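Hypothetical membrane spanning protein (Thermus thermophilus, PDB 2VPZ) is probably the membrane-embedded, quinone-binding subunit of a polysulfide reductase complex, passing electrons from membrane quinol to its partner subunits. Local coordinates at residues 43-48 and 168-173. Residues are numbered along the deposited sequence; the frame is centred on the assembly and turned at random.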
loop_
_atom_site.group_PDB
_atom_site.type_symbol
_atom_site.label_atom_id
_atom_site.label_comp_id
_atom_site.label_asym_id
_atom_site.label_seq_id
_atom_site.Cartn_x
_atom_site.Cartn_y
_atom_site.Cartn_z
ATOM N N ASP C 43 -61.136 9.565 -23.833
ATOM C CA ASP C 43 -61.855 8.263 -23.781
ATOM C C ASP C 43 -62.709 8.136 -22.486
ATOM O O ASP C 43 -62.299 8.631 -21.423
ATOM C CB ASP C 43 -60.878 7.055 -23.930
ATOM C CG ASP C 43 -61.581 5.680 -23.834
ATOM O OD1 ASP C 43 -61.976 5.307 -22.702
ATOM O OD2 ASP C 43 -61.732 4.992 -24.875
ATOM N N ALA C 44 -63.881 7.500 -22.590
ATOM C CA ALA C 44 -64.859 7.310 -21.496
ATOM C C ALA C 44 -64.407 6.539 -20.230
ATOM O O ALA C 44 -64.910 6.781 -19.118
ATOM C CB ALA C 44 -66.172 6.663 -22.062
ATOM N N GLU C 45 -63.464 5.617 -20.407
ATOM C CA GLU C 45 -62.894 4.789 -19.331
ATOM C C GLU C 45 -61.924 5.552 -18.412
ATOM O O GLU C 45 -61.403 5.007 -17.439
ATOM C CB GLU C 45 -62.099 3.609 -19.900
ATOM C CG GLU C 45 -62.756 2.749 -20.948
ATOM C CD GLU C 45 -62.368 1.287 -20.772
ATOM O OE1 GLU C 45 -62.677 0.752 -19.680
ATOM O OE2 GLU C 45 -61.752 0.705 -21.692
ATOM N N ALA C 46 -61.662 6.803 -18.745
ATOM C CA ALA C 46 -60.716 7.592 -17.974
ATOM C C ALA C 46 -61.111 7.791 -16.504
ATOM O O ALA C 46 -60.262 7.990 -15.639
ATOM C CB ALA C 46 -60.511 8.985 -18.646
ATOM N N ARG C 47 -62.399 7.682 -16.220
ATOM C CA ARG C 47 -62.932 7.905 -14.882
ATOM C C ARG C 47 -62.703 6.836 -13.817
ATOM O O ARG C 47 -62.383 7.136 -12.658
ATOM C CB ARG C 47 -64.414 8.260 -14.983
ATOM C CG ARG C 47 -64.698 9.717 -15.323
ATOM C CD ARG C 47 -64.773 10.526 -14.027
ATOM N NE ARG C 47 -65.780 10.004 -13.101
ATOM C CZ ARG C 47 -66.230 10.644 -12.033
ATOM N NH1 ARG C 47 -65.747 11.849 -11.771
ATOM N NH2 ARG C 47 -67.151 10.109 -11.235
ATOM N N ARG C 48 -62.896 5.591 -14.211
ATOM C CA ARG C 48 -62.709 4.477 -13.311
ATOM C C ARG C 48 -61.222 4.090 -13.255
ATOM O O ARG C 48 -60.778 3.513 -12.271
ATOM C CB ARG C 48 -63.565 3.279 -13.726
ATOM C CG ARG C 48 -63.125 2.647 -15.020
ATOM C CD ARG C 48 -64.128 1.626 -15.490
ATOM N NE ARG C 48 -63.776 0.268 -15.107
ATOM C CZ ARG C 48 -63.460 -0.682 -15.977
ATOM N NH1 ARG C 48 -63.463 -0.396 -17.268
ATOM N NH2 ARG C 48 -63.143 -1.900 -15.555
ATOM N N LYS C 168 -60.773 -6.676 -18.992
ATOM C CA LYS C 168 -61.245 -6.707 -20.387
ATOM C C LYS C 168 -61.194 -5.425 -21.260
ATOM O O LYS C 168 -61.949 -5.302 -22.231
ATOM C CB LYS C 168 -62.646 -7.368 -20.457
ATOM C CG LYS C 168 -62.725 -8.878 -20.063
ATOM C CD LYS C 168 -61.949 -9.834 -21.001
ATOM C CE LYS C 168 -61.828 -11.247 -20.395
ATOM N NZ LYS C 168 -60.616 -11.998 -20.862
ATOM N N SER C 169 -60.334 -4.462 -20.914
ATOM C CA SER C 169 -60.186 -3.255 -21.745
ATOM C C SER C 169 -59.507 -3.777 -23.048
ATOM O O SER C 169 -58.447 -4.428 -22.984
ATOM C CB SER C 169 -59.334 -2.168 -21.037
ATOM O OG SER C 169 -59.945 -1.724 -19.845
ATOM N N PRO C 170 -60.120 -3.514 -24.253
ATOM C CA PRO C 170 -59.631 -3.915 -25.592
ATOM C C PRO C 170 -58.215 -3.440 -26.086
ATOM O O PRO C 170 -57.499 -4.189 -26.783
ATOM C CB PRO C 170 -60.772 -3.508 -26.546
ATOM C CG PRO C 170 -61.944 -3.066 -25.650
ATOM C CD PRO C 170 -61.264 -2.596 -24.375
ATOM N N TRP C 171 -57.875 -2.197 -25.739
ATOM C CA TRP C 171 -56.589 -1.485 -26.015
ATOM C C TRP C 171 -55.620 -1.797 -24.824
ATOM O O TRP C 171 -55.777 -1.264 -23.792
ATOM C CB TRP C 171 -56.797 0.024 -25.982
ATOM C CG TRP C 171 -57.492 0.458 -24.660
ATOM C CD1 TRP C 171 -58.826 0.702 -24.485
ATOM C CD2 TRP C 171 -56.897 0.576 -23.325
ATOM N NE1 TRP C 171 -59.092 0.947 -23.156
ATOM C CE2 TRP C 171 -57.932 0.871 -22.429
ATOM C CE3 TRP C 171 -55.580 0.439 -22.809
ATOM C CZ2 TRP C 171 -57.703 1.040 -21.032
ATOM C CZ3 TRP C 171 -55.345 0.585 -21.437
ATOM C CH2 TRP C 171 -56.408 0.885 -20.563
ATOM N N ALA C 172 -54.634 -2.662 -24.965
ATOM C CA ALA C 172 -53.736 -2.999 -23.849
ATOM C C ALA C 172 -53.144 -4.403 -24.099
ATOM O O ALA C 172 -51.960 -4.617 -23.800
ATOM C CB ALA C 172 -54.500 -2.963 -22.461
ATOM N N LEU C 173 -53.919 -5.330 -24.653
ATOM C CA LEU C 173 -53.361 -6.684 -24.959
ATOM C C LEU C 173 -52.305 -6.657 -26.076
ATOM O O LEU C 173 -51.581 -7.649 -26.247
ATOM C CB LEU C 173 -54.404 -7.813 -25.305
ATOM C CG LEU C 173 -53.707 -9.142 -25.745
ATOM C CD1 LEU C 173 -53.115 -9.907 -24.534
ATOM C CD2 LEU C 173 -54.675 -10.039 -26.534
#
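Two interhelical loops of the membrane bundle meet where Glu45, in the turn leading into helix 46-65, reaches Trp171 and Ser169 in the connection between helices 148-166 and 175-189. Trp171 NE1 donates to Glu45 OE2 at 3.0 Å, and the N-H...O angle of 154° shows a modest bend. Separately, the oxygen sits at the indole edge, tilted 17° from the ring plane, and the nitrogen comes from above the carboxylate plane. Glu45 gets there by a bend at chi2 (-143°), its CG lying anti to the carbonyl carbon. The other carboxylate oxygen is also held: Arg48, three residues on, forms a salt bridge from NH1 to Glu45 OE1 at 2.8 Å, so each carboxylate oxygen has its own partner. Ser169 OG lies 3.5 Å from Glu45 OE2 without a hydrogen bond to it; its hydrogen-bond partner is Tyr49 OH. Ser169 CB lies 3.4 Å above one face of the Trp171 ring, toward the rim, and Tyr49 meets the same indole at an inclined angle. With an alanine at Glu45, Trp171 NE1 would probably lose this acceptor and Arg48 NH1 its carboxylate mate. At the backbone of the same residue, Asp43 OD1 accepts from Glu45 N at 2.8 Å, a capping bond within the type I turn Asp43-Ala46. On the facing loop, Lys168 has positive phi as the C-prime residue of a Schellman motif ending helix 148-166. The contact thus joins a capped helix start to a Schellman-terminated helix end through a tryptophan-carboxylate hydrogen bond, a loop-to-loop link at one end of an alpha-helical membrane bundle.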